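Local coordinates for type-2 restriction enzyme NlaIV (Neisseria lactamica, PDB 6QM2), which cuts double-stranded DNA at the sequence 5'-GGNNCC-3', hydrolysing each strand after the third nucleotide and so leaving blunt ends with 5'-phosphates, at residues Met4-Ala9 / Phe78-Asp83; Ser24-Ile29 / Asn137-Asp142; Ala98-Asp103 / Gly175-Ile180; Ile151-Asp156 / Met185-Cys190. One frame throughout, in Å; residues are numbered along the deposited sequence. Where two conformers were deposited one is given.

How the contacts relate
Contact 1 closes the first long loop, bringing residues 4-9, ahead of helix 9-18, against the turn that follows strand 77-78. Within that loop contact 2 opens at 24-29 and closes only at 137-142, so the two cross; it joins the start of the hairpin 27-40 to strand 138-147 of the central mixed sheet. Contact 3 crosses contact 2, running from 98-103 to 175-180, and contact 4 crosses contact 3, from 151-156 to 185-190. None nests in another. Contacts 3 and 4 touch, with a probable hydrogen bond from Gly175 N to Ile151 O, and lie across the chain's centre from contact 1.

Contact 1: residues Met4-Ala9 / Phe78-Asp83; sequences MIKLTA and FLNKKD
Asn80 OD1 is gripped three times. Asp83 N donates to Asn80 OD1 at 3.0 Å, Lys82 N adds a weak bond, and Lys6 NZ reaches the same Asn80 OD1 from the other segment at 3.2 Å. The bond from Asp83, three residues on, makes an Asx motif, for which asparagine is well suited: CG lies anti to the backbone N (chi1 -170°), and its short side chain brings OD1 back to the backbone N of the residues that follow. Lys6 NZ and Asp83 N both stand well above the plane of this carbonyl. Lys6 spans the gap with a chain extended beyond CG, crossing the asparagine obliquely. Beside this bond a water accepts from Leu7 N at 2.9 Å and lies 2.7 Å from Leu79 O, so that it bridges the two backbones. Leu79 supplies the apolar part: Leu79 CB lies 3.6 Å from Leu7 O, while CD1 packs against the first turn of helix 9-18, 4.1 Å from Ala9 CB. Small Ala9 lets that branch approach the backbone, and Ile12 of the same helix also touches Leu79. Lys6 NZ and Lys82 NZ are 6.3 Å apart, so the ammonium meets a neutral amide oxygen, a charge-dipole link that the nearby like charge probably weakens.

Contact 2: residues Ser24-Ile29 / Asn137-Asp142; sequences SANGQI and NVTIKD
Two backbone bonds join Gly27 and Val138 into a single antiparallel bridge, a hydrogen-bonded pair with CA atoms 4.9 Å apart. Gly27 N donates to Val138 O at 3.0 Å, lying in the plane of that carbonyl although the bond bends at the hydrogen to 130°. In return Val138 N donates to Gly27 O at 2.6 Å, here from above the carbonyl plane. Gly27 O also receives a CA-H...O contact from Asn137 CA at 3.5 Å. Asn137 ND2 comes within 3.2 Å of Gly27 O, but at too poor an angle to bond, and Asn137 N is satisfied by Asp133 OD1.

Strand 138-147 is one of the two outermost strands, within this chain, of the mixed sheet at the heart of this PD-(D/E)XK-clan nuclease, and the bridge sets the hairpin 27-40 beside it. Strand 27-33 in turn forms an antiparallel ladder with a strand of the second subunit, through Gly27, Gln28 and Ile29, so the sheet of the hairpin runs on across the dimer interface.

Glycine readily takes the almost fully extended backbone at 27 and brings no side chain into the tight backbone pairing. Val138 is apolar and buried, and its branched side chain packs on Met132 and on Val46 of helix 44-60. Thr139 presents its methyl to the loop, Thr139 CG2 lying 3.9 Å from Ala25 O.

Contact 3: residues Ala98-Asp103 / Gly175-Ile180; sequences ASPGFD and GVWYSI
Pro100 packs its rigid ring against three consecutive residues, Val176, Trp177 and Tyr178. Pro100 CG lies 3.7 Å from Trp177 CZ3 and 4.0 Å from Tyr178 CE2, while Pro100 CD approaches Tyr178 OH at 3.6 Å, proline and tyrosine meeting tip to tip. Val176 crosses the proline at about a right angle, its CG2 4.1 Å from Pro100 CD. A ring fixed to the backbone suits this place, since it presents CG and CD to these neighbours with little freedom to rotate.

Both aromatic residues hold CG between the backbone N and the carbonyl carbon, the crowded position: chi1 is 69° in Trp177 and 52° in Tyr178. So placed, Tyr178 offers CD2 to one face of the indole, offset toward the rim, and takes Val176 CG1 over one face of its own ring. Val176 has CG1 anti to the backbone N, which turns that branch to the tyrosine and CG2 to Pro100.

The loop 98-103 leaves strand 88-95 of the central PD-(D/E)XK-type sheet, whose Glu-Val-Lys sequence ending at Lys92 fits the ExK half of the family motif; Phe102 rests on Lys92 as well as on Phe94 and Ile127.

Phe102 takes the crowded rotamer too (chi1 63°), swinging its ring toward the tryptophan. Trp177 CH2 lies at the edge of that ring, in its plane, 3.9 Å from Phe102 CZ. Beyond the pair, Trp144 meets Trp177 edge-to-face, and Arg96 makes a cation-pi contact with Tyr178. Ser179, its OG also in the crowded position, donates from OG to Val176 O at 3.1 Å and ties the turn that carries both rings.

Contact 4: residues Ile151-Asp156 / Met185-Cys190; sequences ITRSMD and MPMFEC
Arg153 is met by two methionines of different shape. From a crowded first torsion (chi1 56°) its chain extends to NE, and the guanidinium then turns back on its own segment: Arg153 NH1 donates to Ser154 O at 3.0 Å, nearly straight at 167°, within both the guanidinium and the carbonyl planes, which fixes the rotation of the group. Met187 crosses it obliquely, bent at chi2 and chi3, so that Met187 CE curls back to 3.7 Å from Arg153 CB and lies at the edge of the guanidinium. Met185 stays extended alongside the backbone, with Met185 CB 3.9 Å from Arg153 CD and CE 3.4 Å from Asp156 N. Flexible, unbranched methionine suits both tasks.

Phe188 crosses Thr152 obliquely. Small, branched Thr152 puts OG1 in the ring plane, 3.5 Å from Phe188 CD2, while its hydroxyl bonds Val148 O. The flat ring suits packing along the Arg153 peptide, Phe188 CE2 lying 3.5 Å from Arg153 O. The same residue adds a backbone bond, Phe188 N donating to Thr152 O at 3.1 Å. A water accepts from Ser154 N and donates to Pro186 O at 2.8 Å, bridging the two backbones.

Two irregular loops are thus laced together, one following strand 138-147 of the central sheet and the other entering helix 191-204, where Cys190 occupies the N-cap position and its SG caps a backbone N.

Contact 1: residues Met4-Ala9 / Phe78-Asp83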
loop_
_atom_site.group_PDB
_atom_site.type_symbol
_atom_site.label_atom_id
_atom_site.label_comp_id
_atom_site.label_asym_id
_atom_site.label_seq_id
_atom_site.Cartn_x
_atom_site.Cartn_y
_atom_site.Cartn_z
ATOM N N MET A 4 3.269 35.722 -4.675
ATOM C CA MET A 4 3.600 34.686 -3.680
ATOM C C MET A 4 3.920 35.252 -2.299
ATOM O O MET A 4 4.860 36.032 -2.149
ATOM C CB MET A 4 4.790 33.846 -4.147
ATOM C CG MET A 4 4.524 33.042 -5.407
ATOM S SD MET A 4 5.415 31.479 -5.422
ATOM C CE MET A 4 5.334 31.062 -7.165
ATOM N N ILE A 5 3.156 34.819 -1.296
ATOM C CA ILE A 5 3.353 35.239 0.100
ATOM C C ILE A 5 4.234 34.228 0.866
ATOM O O ILE A 5 4.281 33.048 0.508
ATOM C CB ILE A 5 1.984 35.497 0.810
ATOM C CG1 ILE A 5 2.183 36.247 2.140
ATOM C CG2 ILE A 5 1.180 34.208 1.016
ATOM C CD1 ILE A 5 0.932 36.911 2.686
ATOM N N LYS A 6 4.949 34.708 1.890
ATOM C CA LYS A 6 5.704 33.856 2.830
ATOM C C LYS A 6 4.898 33.690 4.115
ATOM O O LYS A 6 4.548 34.685 4.751
ATOM C CB LYS A 6 7.060 34.478 3.195
ATOM C CG LYS A 6 8.223 34.085 2.301
ATOM C CD LYS A 6 9.540 34.494 2.949
ATOM C CE LYS A 6 10.732 34.213 2.049
ATOM N NZ LYS A 6 12.030 34.323 2.775
ATOM N N LEU A 7 4.622 32.444 4.500
ATOM C CA LEU A 7 3.908 32.146 5.747
ATOM C C LEU A 7 4.756 31.345 6.741
ATOM O O LEU A 7 5.774 30.740 6.385
ATOM C CB LEU A 7 2.584 31.419 5.454
ATOM C CG LEU A 7 1.309 32.266 5.565
ATOM C CD1 LEU A 7 1.383 33.493 4.669
ATOM C CD2 LEU A 7 0.064 31.446 5.243
ATOM N N THR A 8 4.314 31.381 7.995
ATOM C CA THR A 8 4.874 30.566 9.070
ATOM C C THR A 8 3.912 29.415 9.405
ATOM O O THR A 8 2.747 29.425 8.996
ATOM C CB THR A 8 5.212 31.413 10.326
ATOM O OG1 THR A 8 5.977 30.622 11.241
ATOM C CG2 THR A 8 3.969 31.932 11.049
ATOM N N ALA A 9 4.416 28.426 10.141
ATOM C CA ALA A 9 3.653 27.225 10.492
ATOM C C ALA A 9 2.363 27.519 11.264
ATOM O O ALA A 9 1.349 26.855 11.049
ATOM C CB ALA A 9 4.527 26.267 11.287
ATOM N N PHE A 78 10.226 23.303 3.871
ATOM C CA PHE A 78 10.960 24.481 4.327
ATOM C C PHE A 78 10.134 25.723 3.985
ATOM O O PHE A 78 10.068 26.110 2.821
ATOM C CB PHE A 78 12.308 24.568 3.619
ATOM C CG PHE A 78 13.223 23.413 3.893
ATOM C CD1 PHE A 78 14.067 23.429 4.993
ATOM C CD2 PHE A 78 13.269 22.324 3.035
ATOM C CE1 PHE A 78 14.935 22.373 5.247
ATOM C CE2 PHE A 78 14.135 21.264 3.279
ATOM C CZ PHE A 78 14.970 21.286 4.388
ATOM N N LEU A 79 9.512 26.346 4.985
ATOM C CA LEU A 79 8.644 27.516 4.748
ATOM C C LEU A 79 9.394 28.839 4.474
ATOM O O LEU A 79 8.769 29.837 4.095
ATOM C CB LEU A 79 7.669 27.704 5.917
ATOM C CG LEU A 79 6.748 26.518 6.211
ATOM C CD1 LEU A 79 5.931 26.778 7.471
ATOM C CD2 LEU A 79 5.836 26.232 5.023
ATOM N N ASN A 80 10.714 28.841 4.677
ATOM C CA ASN A 80 11.575 29.984 4.395
ATOM C C ASN A 80 12.669 29.519 3.426
ATOM O O ASN A 80 13.604 28.822 3.828
ATOM C CB ASN A 80 12.167 30.491 5.715
ATOM C CG ASN A 80 12.893 31.818 5.579
ATOM O OD1 ASN A 80 13.488 32.132 4.544
ATOM N ND2 ASN A 80 12.866 32.600 6.650
ATOM N N LYS A 81 12.540 29.898 2.153
ATOM C CA LYS A 81 13.486 29.476 1.098
ATOM C C LYS A 81 14.929 29.935 1.335
ATOM O O LYS A 81 15.873 29.237 0.952
ATOM C CB LYS A 81 13.017 29.960 -0.283
ATOM C CG LYS A 81 11.807 29.212 -0.828
ATOM C CD LYS A 81 11.329 29.760 -2.171
ATOM C CE LYS A 81 12.221 29.360 -3.342
ATOM N NZ LYS A 81 12.022 27.954 -3.789
ATOM N N LYS A 82 15.086 31.103 1.960
ATOM C CA LYS A 82 16.405 31.682 2.247
ATOM C C LYS A 82 17.035 31.181 3.554
ATOM O O LYS A 82 18.261 31.195 3.686
ATOM C CB LYS A 82 16.328 33.214 2.256
ATOM C CG LYS A 82 16.120 33.817 0.876
ATOM C CD LYS A 82 16.237 35.332 0.897
ATOM C CE LYS A 82 16.352 35.894 -0.512
ATOM N NZ LYS A 82 16.515 37.374 -0.504
ATOM N N ASP A 83 16.205 30.753 4.509
ATOM C CA ASP A 83 16.680 30.214 5.791
ATOM C C ASP A 83 16.139 28.794 6.001
ATOM O O ASP A 83 15.023 28.600 6.489
ATOM C CB ASP A 83 16.269 31.145 6.945
ATOM C CG ASP A 83 17.066 30.899 8.230
ATOM O OD1 ASP A 83 17.876 29.947 8.297
ATOM O OD2 ASP A 83 16.879 31.684 9.185
HETATM O O HOH W 1 6.085 30.139 3.630
#

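Contact 2: residues Ser24-Ile29 / Asn137-Asp142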
loop_
_atom_site.group_PDB
_atom_site.type_symbol
_atom_site.label_atom_id
_atom_site.label_comp_id
_atom_site.label_asym_id
_atom_site.label_seq_id
_atom_site.Cartn_x
_atom_site.Cartn_y
_atom_site.Cartn_z
ATOM N N SER A 24 -14.653 20.886 9.467
ATOM C CA SER A 24 -15.963 20.604 8.871
ATOM C C SER A 24 -15.896 20.170 7.393
ATOM O O SER A 24 -16.930 19.878 6.793
ATOM C CB SER A 24 -16.862 21.838 9.024
ATOM O OG SER A 24 -16.190 23.009 8.593
ATOM N N ALA A 25 -14.693 20.109 6.816
ATOM C CA ALA A 25 -14.526 19.780 5.394
ATOM C C ALA A 25 -14.712 18.293 5.122
ATOM O O ALA A 25 -14.511 17.459 6.011
ATOM C CB ALA A 25 -13.158 20.227 4.892
ATOM N N ASN A 26 -15.100 17.978 3.888
ATOM C CA ASN A 26 -15.279 16.601 3.435
ATOM C C ASN A 26 -14.350 16.363 2.248
ATOM O O ASN A 26 -14.028 17.295 1.510
ATOM C CB ASN A 26 -16.742 16.348 3.048
ATOM C CG ASN A 26 -17.674 16.317 4.254
ATOM O OD1 ASN A 26 -17.326 15.799 5.317
ATOM N ND2 ASN A 26 -18.872 16.865 4.086
ATOM N N GLY A 27 -13.922 15.114 2.079
ATOM C CA GLY A 27 -12.993 14.737 1.009
ATOM C C GLY A 27 -13.023 13.249 0.730
ATOM O O GLY A 27 -13.631 12.491 1.482
ATOM N N GLN A 28 -12.363 12.827 -0.347
ATOM C CA GLN A 28 -12.374 11.420 -0.765
ATOM C C GLN A 28 -11.373 11.122 -1.885
ATOM O O GLN A 28 -11.126 11.968 -2.746
ATOM C CB GLN A 28 -13.780 11.018 -1.222
ATOM C CG GLN A 28 -14.449 12.018 -2.158
ATOM C CD GLN A 28 -15.787 11.526 -2.673
ATOM O OE1 GLN A 28 -16.022 11.498 -3.881
ATOM N NE2 GLN A 28 -16.671 11.129 -1.757
ATOM N N ILE A 29 -10.818 9.910 -1.872
ATOM C CA ILE A 29 -9.942 9.439 -2.952
ATOM C C ILE A 29 -10.861 8.924 -4.053
ATOM O O ILE A 29 -11.896 8.316 -3.763
ATOM C CB ILE A 29 -8.983 8.306 -2.510
ATOM C CG1 ILE A 29 -8.196 8.693 -1.249
ATOM C CG2 ILE A 29 -8.003 7.966 -3.636
ATOM C CD1 ILE A 29 -7.513 7.525 -0.569
ATOM N N ASN A 137 -15.822 8.503 2.564
ATOM C CA ASN A 137 -15.683 9.944 2.772
ATOM C C ASN A 137 -14.672 10.219 3.887
ATOM O O ASN A 137 -14.882 9.823 5.037
ATOM C CB ASN A 137 -17.032 10.579 3.119
ATOM C CG ASN A 137 -17.057 12.075 2.852
ATOM O OD1 ASN A 137 -17.250 12.877 3.766
ATOM N ND2 ASN A 137 -16.850 12.456 1.594
ATOM N N VAL A 138 -13.578 10.890 3.531
ATOM C CA VAL A 138 -12.512 11.251 4.473
ATOM C C VAL A 138 -12.851 12.576 5.152
ATOM O O VAL A 138 -13.281 13.522 4.488
ATOM C CB VAL A 138 -11.145 11.403 3.761
ATOM C CG1 VAL A 138 -10.043 11.743 4.765
ATOM C CG2 VAL A 138 -10.792 10.139 2.978
ATOM N N THR A 139 -12.654 12.637 6.468
ATOM C CA THR A 139 -12.793 13.881 7.230
ATOM C C THR A 139 -11.613 14.047 8.191
ATOM O O THR A 139 -11.041 13.056 8.654
ATOM C CB THR A 139 -14.116 13.929 8.031
ATOM O OG1 THR A 139 -14.164 12.852 8.977
ATOM C CG2 THR A 139 -15.314 13.835 7.101
ATOM N N ILE A 140 -11.257 15.300 8.472
ATOM C CA ILE A 140 -10.208 15.632 9.435
ATOM C C ILE A 140 -10.880 15.923 10.772
ATOM O O ILE A 140 -11.367 17.029 11.000
ATOM C CB ILE A 140 -9.372 16.853 8.974
ATOM C CG1 ILE A 140 -8.883 16.682 7.521
ATOM C CG2 ILE A 140 -8.212 17.103 9.933
ATOM C CD1 ILE A 140 -8.160 15.382 7.223
ATOM N N LYS A 141 -10.918 14.919 11.644
ATOM C CA LYS A 141 -11.559 15.047 12.962
ATOM C C LYS A 141 -10.814 15.999 13.900
ATOM O O LYS A 141 -11.443 16.746 14.646
ATOM C CB LYS A 141 -11.727 13.675 13.632
ATOM C CG LYS A 141 -12.823 12.811 13.010
ATOM C CD LYS A 141 -13.127 11.573 13.847
ATOM C CE LYS A 141 -14.015 11.885 15.048
ATOM N NZ LYS A 141 -13.853 10.891 16.145
ATOM N N ASP A 142 -9.483 15.954 13.864
ATOM C CA ASP A 142 -8.633 16.846 14.658
ATOM C C ASP A 142 -7.458 17.373 13.831
ATOM O O ASP A 142 -7.035 16.743 12.858
ATOM C CB ASP A 142 -8.086 16.106 15.882
ATOM C CG ASP A 142 -9.133 15.884 16.959
ATOM O OD1 ASP A 142 -9.733 16.877 17.421
ATOM O OD2 ASP A 142 -9.337 14.718 17.365
#

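Contact 3: residues Ala98-Asp103 / Gly175-Ile180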
loop_
_atom_site.group_PDB
_atom_site.type_symbol
_atom_site.label_atom_id
_atom_site.label_comp_id
_atom_site.label_asym_id
_atom_site.label_seq_id
_atom_site.Cartn_x
_atom_site.Cartn_y
_atom_site.Cartn_z
ATOM N N ALA A 98 -7.769 4.973 16.233
ATOM C CA ALA A 98 -6.685 4.322 16.981
ATOM C C ALA A 98 -5.604 5.326 17.403
ATOM O O ALA A 98 -5.647 6.496 17.020
ATOM C CB ALA A 98 -6.075 3.211 16.140
ATOM N N SER A 99 -4.639 4.852 18.192
ATOM C CA SER A 99 -3.499 5.670 18.637
ATOM C C SER A 99 -2.571 6.043 17.472
ATOM O O SER A 99 -2.604 5.378 16.434
ATOM C CB SER A 99 -2.698 4.935 19.719
ATOM O OG SER A 99 -3.441 4.849 20.920
ATOM N N PRO A 100 -1.740 7.102 17.638
ATOM C CA PRO A 100 -0.890 7.570 16.530
ATOM C C PRO A 100 0.107 6.526 15.999
ATOM O O PRO A 100 0.966 6.049 16.745
ATOM C CB PRO A 100 -0.156 8.778 17.130
ATOM C CG PRO A 100 -1.014 9.225 18.258
ATOM C CD PRO A 100 -1.587 7.968 18.825
ATOM N N GLY A 101 -0.031 6.189 14.716
ATOM C CA GLY A 101 0.772 5.152 14.069
ATOM C C GLY A 101 2.049 5.627 13.395
ATOM O O GLY A 101 2.843 4.804 12.931
ATOM N N PHE A 102 2.245 6.945 13.324
ATOM C CA PHE A 102 3.442 7.518 12.692
ATOM C C PHE A 102 4.667 7.403 13.593
ATOM O O PHE A 102 4.548 7.226 14.805
ATOM C CB PHE A 102 3.221 8.980 12.249
ATOM C CG PHE A 102 2.944 9.950 13.379
ATOM C CD1 PHE A 102 3.987 10.516 14.114
ATOM C CD2 PHE A 102 1.637 10.331 13.681
ATOM C CE1 PHE A 102 3.727 11.411 15.140
ATOM C CE2 PHE A 102 1.374 11.229 14.707
ATOM C CZ PHE A 102 2.419 11.771 15.436
ATOM N N ASP A 103 5.837 7.504 12.972
ATOM C CA ASP A 103 7.117 7.507 13.671
ATOM C C ASP A 103 7.699 8.919 13.655
ATOM O O ASP A 103 7.427 9.698 12.744
ATOM C CB ASP A 103 8.089 6.539 12.989
ATOM C CG ASP A 103 7.565 5.110 12.953
ATOM O OD1 ASP A 103 7.197 4.578 14.025
ATOM O OD2 ASP A 103 7.530 4.522 11.849
ATOM N N GLY A 175 3.798 9.586 21.798
ATOM C CA GLY A 175 2.815 9.276 22.830
ATOM C C GLY A 175 1.426 9.733 22.417
ATOM O O GLY A 175 1.216 10.183 21.289
ATOM N N VAL A 176 0.478 9.599 23.342
ATOM C CA VAL A 176 -0.899 10.056 23.147
ATOM C C VAL A 176 -1.072 11.365 23.920
ATOM O O VAL A 176 -1.529 11.390 25.067
ATOM C CB VAL A 176 -1.925 8.989 23.584
ATOM C CG1 VAL A 176 -3.339 9.464 23.285
ATOM C CG2 VAL A 176 -1.648 7.670 22.871
ATOM N N TRP A 177 -0.669 12.445 23.261
ATOM C CA TRP A 177 -0.673 13.801 23.822
ATOM C C TRP A 177 -2.087 14.368 24.021
ATOM O O TRP A 177 -2.323 15.137 24.955
ATOM C CB TRP A 177 0.159 14.742 22.922
ATOM C CG TRP A 177 -0.462 15.011 21.573
ATOM C CD1 TRP A 177 -1.337 16.011 21.265
ATOM C CD2 TRP A 177 -0.274 14.257 20.361
ATOM N NE1 TRP A 177 -1.703 15.931 19.947
ATOM C CE2 TRP A 177 -1.067 14.865 19.365
ATOM C CE3 TRP A 177 0.492 13.131 20.021
ATOM C CZ2 TRP A 177 -1.121 14.386 18.047
ATOM C CZ3 TRP A 177 0.436 12.652 18.710
ATOM C CH2 TRP A 177 -0.364 13.283 17.741
ATOM N N TYR A 178 -3.009 13.983 23.135
ATOM C CA TYR A 178 -4.376 14.539 23.102
ATOM C C TYR A 178 -5.342 14.042 24.185
ATOM O O TYR A 178 -6.320 14.731 24.482
ATOM C CB TYR A 178 -5.026 14.354 21.709
ATOM C CG TYR A 178 -5.010 12.942 21.146
ATOM C CD1 TYR A 178 -5.879 11.959 21.627
ATOM C CD2 TYR A 178 -4.133 12.592 20.114
ATOM C CE1 TYR A 178 -5.866 10.670 21.109
ATOM C CE2 TYR A 178 -4.112 11.305 19.591
ATOM C CZ TYR A 178 -4.979 10.349 20.088
ATOM O OH TYR A 178 -4.961 9.074 19.572
ATOM N N SER A 179 -5.069 12.870 24.762
ATOM C CA SER A 179 -5.973 12.234 25.723
ATOM C C SER A 179 -6.115 13.040 27.014
ATOM O O SER A 179 -5.112 13.406 27.632
ATOM C CB SER A 179 -5.485 10.822 26.062
ATOM O OG SER A 179 -4.192 10.848 26.644
ATOM N N ILE A 180 -7.362 13.315 27.402
ATOM C CA ILE A 180 -7.668 13.991 28.680
ATOM C C ILE A 180 -7.426 13.069 29.895
ATOM O O ILE A 180 -7.222 13.554 31.012
ATOM C CB ILE A 180 -9.121 14.554 28.689
ATOM C CG1 ILE A 180 -9.293 15.611 29.793
ATOM C CG2 ILE A 180 -10.161 13.439 28.818
ATOM C CD1 ILE A 180 -10.584 16.398 29.697
#

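Contact 4: residues Ile151-Asp156 / Met185-Cys190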
loop_
_atom_site.group_PDB
_atom_site.type_symbol
_atom_site.label_atom_id
_atom_site.label_comp_id
_atom_site.label_asym_id
_atom_site.label_seq_id
_atom_site.Cartn_x
_atom_site.Cartn_y
_atom_site.Cartn_z
ATOM N N ILE A 151 4.836 15.763 21.676
ATOM C CA ILE A 151 4.196 14.533 21.195
ATOM C C ILE A 151 4.986 13.263 21.524
ATOM O O ILE A 151 4.704 12.209 20.959
ATOM C CB ILE A 151 3.890 14.614 19.675
ATOM C CG1 ILE A 151 5.172 14.590 18.827
ATOM C CG2 ILE A 151 3.080 15.869 19.375
ATOM C CD1 ILE A 151 4.915 14.649 17.337
ATOM N N THR A 152 5.964 13.355 22.426
ATOM C CA THR A 152 6.719 12.184 22.882
ATOM C C THR A 152 6.763 12.143 24.398
ATOM O O THR A 152 6.488 13.137 25.072
ATOM C CB THR A 152 8.166 12.162 22.349
ATOM O OG1 THR A 152 8.780 13.437 22.568
ATOM C CG2 THR A 152 8.189 11.833 20.870
ATOM N N ARG A 153 7.119 10.971 24.914
ATOM C CA ARG A 153 7.157 10.708 26.344
ATOM C C ARG A 153 8.259 9.702 26.656
ATOM O O ARG A 153 9.002 9.284 25.762
ATOM C CB ARG A 153 5.795 10.173 26.802
ATOM C CG ARG A 153 5.309 8.923 26.071
ATOM C CD ARG A 153 4.294 8.155 26.908
ATOM N NE ARG A 153 3.550 7.161 26.131
ATOM C CZ ARG A 153 3.995 5.954 25.772
ATOM N NH1 ARG A 153 5.219 5.531 26.099
ATOM N NH2 ARG A 153 3.200 5.156 25.062
ATOM N N SER A 154 8.366 9.325 27.925
ATOM C CA SER A 154 9.203 8.201 28.325
ATOM C C SER A 154 8.428 6.896 28.149
ATOM O O SER A 154 7.266 6.906 27.737
ATOM C CB SER A 154 9.651 8.365 29.776
ATOM O OG SER A 154 10.727 7.495 30.065
ATOM N N MET A 155 9.088 5.778 28.441
ATOM C CA MET A 155 8.454 4.453 28.442
ATOM C C MET A 155 9.018 3.605 29.584
ATOM O O MET A 155 9.876 4.056 30.344
ATOM C CB MET A 155 8.681 3.742 27.100
ATOM C CG MET A 155 10.094 3.186 26.912
ATOM S SD MET A 155 10.421 2.370 25.343
ATOM C CE MET A 155 8.957 1.367 25.125
ATOM N N ASP A 156 8.544 2.368 29.686
ATOM C CA ASP A 156 9.116 1.425 30.628
ATOM C C ASP A 156 10.403 0.844 30.044
ATOM O O ASP A 156 10.371 0.216 28.984
ATOM C CB ASP A 156 8.127 0.304 30.955
ATOM C CG ASP A 156 8.589 -0.543 32.127
ATOM O OD1 ASP A 156 8.644 -0.006 33.255
ATOM O OD2 ASP A 156 8.918 -1.731 31.921
ATOM N N MET A 185 2.456 8.344 32.704
ATOM C CA MET A 185 3.419 8.776 31.691
ATOM C C MET A 185 2.850 9.909 30.840
ATOM O O MET A 185 2.153 9.639 29.859
ATOM C CB MET A 185 3.740 7.610 30.760
ATOM C CG MET A 185 4.487 6.468 31.419
ATOM S SD MET A 185 4.788 5.129 30.257
ATOM C CE MET A 185 6.043 4.211 31.139
ATOM N N PRO A 186 3.138 11.176 31.207
ATOM C CA PRO A 186 2.743 12.312 30.373
ATOM C C PRO A 186 3.807 12.651 29.329
ATOM O O PRO A 186 4.909 12.092 29.351
ATOM C CB PRO A 186 2.625 13.449 31.387
ATOM C CG PRO A 186 3.700 13.151 32.362
ATOM C CD PRO A 186 3.730 11.650 32.477
ATOM N N MET A 187 3.472 13.587 28.444
ATOM C CA MET A 187 4.402 14.061 27.422
ATOM C C MET A 187 5.431 14.970 28.082
ATOM O O MET A 187 5.195 15.476 29.183
ATOM C CB MET A 187 3.667 14.836 26.322
ATOM C CG MET A 187 2.521 14.095 25.642
ATOM S SD MET A 187 2.983 12.537 24.856
ATOM C CE MET A 187 2.395 11.355 26.065
ATOM N N PHE A 188 6.564 15.180 27.411
ATOM C CA PHE A 188 7.629 16.031 27.950
ATOM C C PHE A 188 7.147 17.479 28.095
ATOM O O PHE A 188 6.514 18.027 27.188
ATOM C CB PHE A 188 8.893 15.982 27.087
ATOM C CG PHE A 188 9.563 14.638 27.055
ATOM C CD1 PHE A 188 10.307 14.191 28.142
ATOM C CD2 PHE A 188 9.476 13.827 25.926
ATOM C CE1 PHE A 188 10.939 12.953 28.112
ATOM C CE2 PHE A 188 10.110 12.591 25.888
ATOM C CZ PHE A 188 10.842 12.151 26.984
ATOM N N GLU A 189 7.447 18.079 29.245
ATOM C CA GLU A 189 6.974 19.426 29.584
ATOM C C GLU A 189 7.688 20.528 28.797
ATOM O O GLU A 189 7.096 21.570 28.502
ATOM C CB GLU A 189 7.127 19.675 31.089
ATOM C CG GLU A 189 6.199 18.813 31.938
ATOM C CD GLU A 189 6.587 18.738 33.407
ATOM O OE1 GLU A 189 7.552 19.410 33.841
ATOM O OE2 GLU A 189 5.910 17.986 34.137
ATOM N N CYS A 190 8.956 20.290 28.464
ATOM C CA CYS A 190 9.765 21.251 27.728
ATOM C C CYS A 190 10.827 20.563 26.873
ATOM O O CYS A 190 11.086 19.363 27.018
ATOM C CB CYS A 190 10.455 22.183 28.715
ATOM S SG CYS A 190 11.593 21.312 29.815
HETATM O O HOH W 2 6.530 10.008 30.135
#